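Local coordinates for protein putative aminooxidase (Propionibacterium acnes, PDB 2BA9) that isomerises polyunsaturated fatty acids to give conjugated linoleic acid, probably with the help of its bound flavin-adenine dinucleotide, at residues E155-R158 / D159-N163. Numbering follows the deposited sequence.
Sequences EAAR and DLWIN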
loop_
_atom_site.group_PDB
_atom_site.type_symbol
_atom_site.label_atom_id
_atom_site.label_comp_id
_atom_site.label_asym_id
_atom_site.label_seq_id
_atom_site.Cartn_x
_atom_site.Cartn_y
_atom_site.Cartn_z
ATOM N N GLU A 155 22.495 0.807 -11.238
ATOM C CA GLU A 155 21.809 2.087 -11.015
ATOM C C GLU A 155 20.713 2.403 -12.046
ATOM O O GLU A 155 19.642 2.894 -11.689
ATOM C CB GLU A 155 22.825 3.245 -11.006
ATOM C CG GLU A 155 23.726 3.295 -9.777
ATOM C CD GLU A 155 25.073 2.583 -9.977
ATOM O OE1 GLU A 155 25.137 1.570 -10.735
ATOM O OE2 GLU A 155 26.060 3.054 -9.372
ATOM N N ALA A 156 20.995 2.136 -13.319
ATOM C CA ALA A 156 20.044 2.385 -14.421
ATOM C C ALA A 156 18.718 1.607 -14.290
ATOM O O ALA A 156 17.706 1.985 -14.887
ATOM C CB ALA A 156 20.708 2.076 -15.761
ATOM N N ALA A 157 18.706 0.541 -13.502
ATOM C CA ALA A 157 17.463 -0.204 -13.257
ATOM C C ALA A 157 16.326 0.658 -12.671
ATOM O O ALA A 157 15.137 0.364 -12.881
ATOM C CB ALA A 157 17.733 -1.411 -12.354
ATOM N N ARG A 158 16.704 1.713 -11.948
ATOM C CA ARG A 158 15.761 2.602 -11.259
ATOM C C ARG A 158 14.777 3.287 -12.200
ATOM O O ARG A 158 13.666 3.600 -11.792
ATOM C CB ARG A 158 16.517 3.684 -10.464
ATOM C CG ARG A 158 17.022 4.832 -11.334
ATOM C CD ARG A 158 18.051 5.719 -10.620
ATOM N NE ARG A 158 17.676 6.166 -9.270
ATOM C CZ ARG A 158 16.769 7.105 -8.993
ATOM N NH1 ARG A 158 16.075 7.684 -9.958
ATOM N NH2 ARG A 158 16.529 7.461 -7.732
ATOM N N ASP A 159 15.189 3.561 -13.433
ATOM C CA ASP A 159 14.298 4.175 -14.423
ATOM C C ASP A 159 13.052 3.329 -14.681
ATOM O O ASP A 159 11.978 3.864 -14.919
ATOM C CB ASP A 159 15.035 4.393 -15.750
ATOM C CG ASP A 159 16.020 5.547 -15.698
ATOM O OD1 ASP A 159 16.532 5.892 -14.603
ATOM O OD2 ASP A 159 16.273 6.118 -16.769
ATOM N N LEU A 160 13.204 2.011 -14.653
ATOM C CA LEU A 160 12.060 1.096 -14.803
ATOM C C LEU A 160 11.270 0.971 -13.496
ATOM O O LEU A 160 10.063 1.121 -13.481
ATOM C CB LEU A 160 12.520 -0.300 -15.248
ATOM C CG LEU A 160 11.393 -1.279 -15.620
ATOM C CD1 LEU A 160 10.790 -0.925 -16.956
ATOM C CD2 LEU A 160 11.877 -2.701 -15.645
ATOM N N TRP A 161 11.977 0.715 -12.404
ATOM C CA TRP A 161 11.358 0.442 -11.094
ATOM C C TRP A 161 10.634 1.636 -10.472
ATOM O O TRP A 161 9.710 1.466 -9.688
ATOM C CB TRP A 161 12.428 -0.067 -10.112
ATOM C CG TRP A 161 12.348 -1.530 -9.834
ATOM C CD1 TRP A 161 11.711 -2.123 -8.795
ATOM C CD2 TRP A 161 12.943 -2.585 -10.599
ATOM N NE1 TRP A 161 11.859 -3.481 -8.860
ATOM C CE2 TRP A 161 12.609 -3.795 -9.963
ATOM C CE3 TRP A 161 13.712 -2.625 -11.768
ATOM C CZ2 TRP A 161 13.033 -5.035 -10.445
ATOM C CZ3 TRP A 161 14.124 -3.852 -12.250
ATOM C CH2 TRP A 161 13.777 -5.044 -11.594
ATOM N N ILE A 162 11.052 2.839 -10.837
ATOM C CA ILE A 162 10.590 4.037 -10.162
ATOM C C ILE A 162 9.129 4.386 -10.462
ATOM O O ILE A 162 8.428 4.885 -9.595
ATOM C CB ILE A 162 11.490 5.239 -10.465
ATOM C CG1 ILE A 162 11.260 6.355 -9.428
ATOM C CG2 ILE A 162 11.294 5.730 -11.899
ATOM C CD1 ILE A 162 12.237 7.498 -9.556
ATOM N N ASN A 163 8.680 4.116 -11.680
ATOM C CA ASN A 163 7.366 4.571 -12.122
ATOM C C ASN A 163 6.189 3.919 -11.364
ATOM O O ASN A 163 5.265 4.615 -10.944
ATOM C CB ASN A 163 7.247 4.393 -13.637
ATOM C CG ASN A 163 8.326 5.139 -14.394
ATOM O OD1 ASN A 163 8.540 6.330 -14.163
ATOM N ND2 ASN A 163 9.019 4.448 -15.305
HETATM O O HOH W 1 15.618 7.730 -12.839
#
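Ala-156 meets Asp-159 through the backbone: its O accepts a weak, long hydrogen bond from Asp-159 N (3.3 Å), one in a run of i to i+3 bonds at the start of this short helix. With Ala-157 the pattern widens. Its O receives a weak bond from Leu-160 N and a nearly straight one from Trp-161 N (3.2 Å, N-H...O 169°), the latter in the carbonyl plane. The same oxygen lies at the edge of the Trp-161 indole, 3.5 Å from CE3, while Ala-157 CB makes an apolar contact with that ring atom. Trp-161 is buried, its NE1 bonded to Leu-185 O and its ring meeting that of Phe-145.

Arg-158 O takes Ile-162 N at 2.9 Å, with the donor tilted 28° from the carbonyl plane. Its side chain starts out between the backbone N and the carbonyl carbon (chi1 79°), bringing CG to 3.5 Å from Asp-159 OD1, and then runs alongside the Ile-162 side chain in the same direction. Ile-162 CD1 approaches the guanidinium obliquely, 3.9 Å from NH1. Arg-158 NH1 and Asp-159 OD1 stay 5.0 Å apart, too far to pair directly, and a water in the plane of the guanidinium, at its edge, bridges them, accepting from Arg-158 NH1 (2.9 Å) and donating to Asp-159 OD1. Each charge finds its salt bridge elsewhere, Arg-158 NE with Asp-146 OD1 and Asp-159 OD2 with Arg-106 NE, which ties the turn to helices 145-151 and 106-122.

This is a short helical turn passing from i+3 to i+4 bonding, with one side water-bridged and the other, through Leu-160 and Trp-161, packed on helix 187-195 in the run of helices between 106 and 215 of this member of the flavin-containing amine oxidoreductase family.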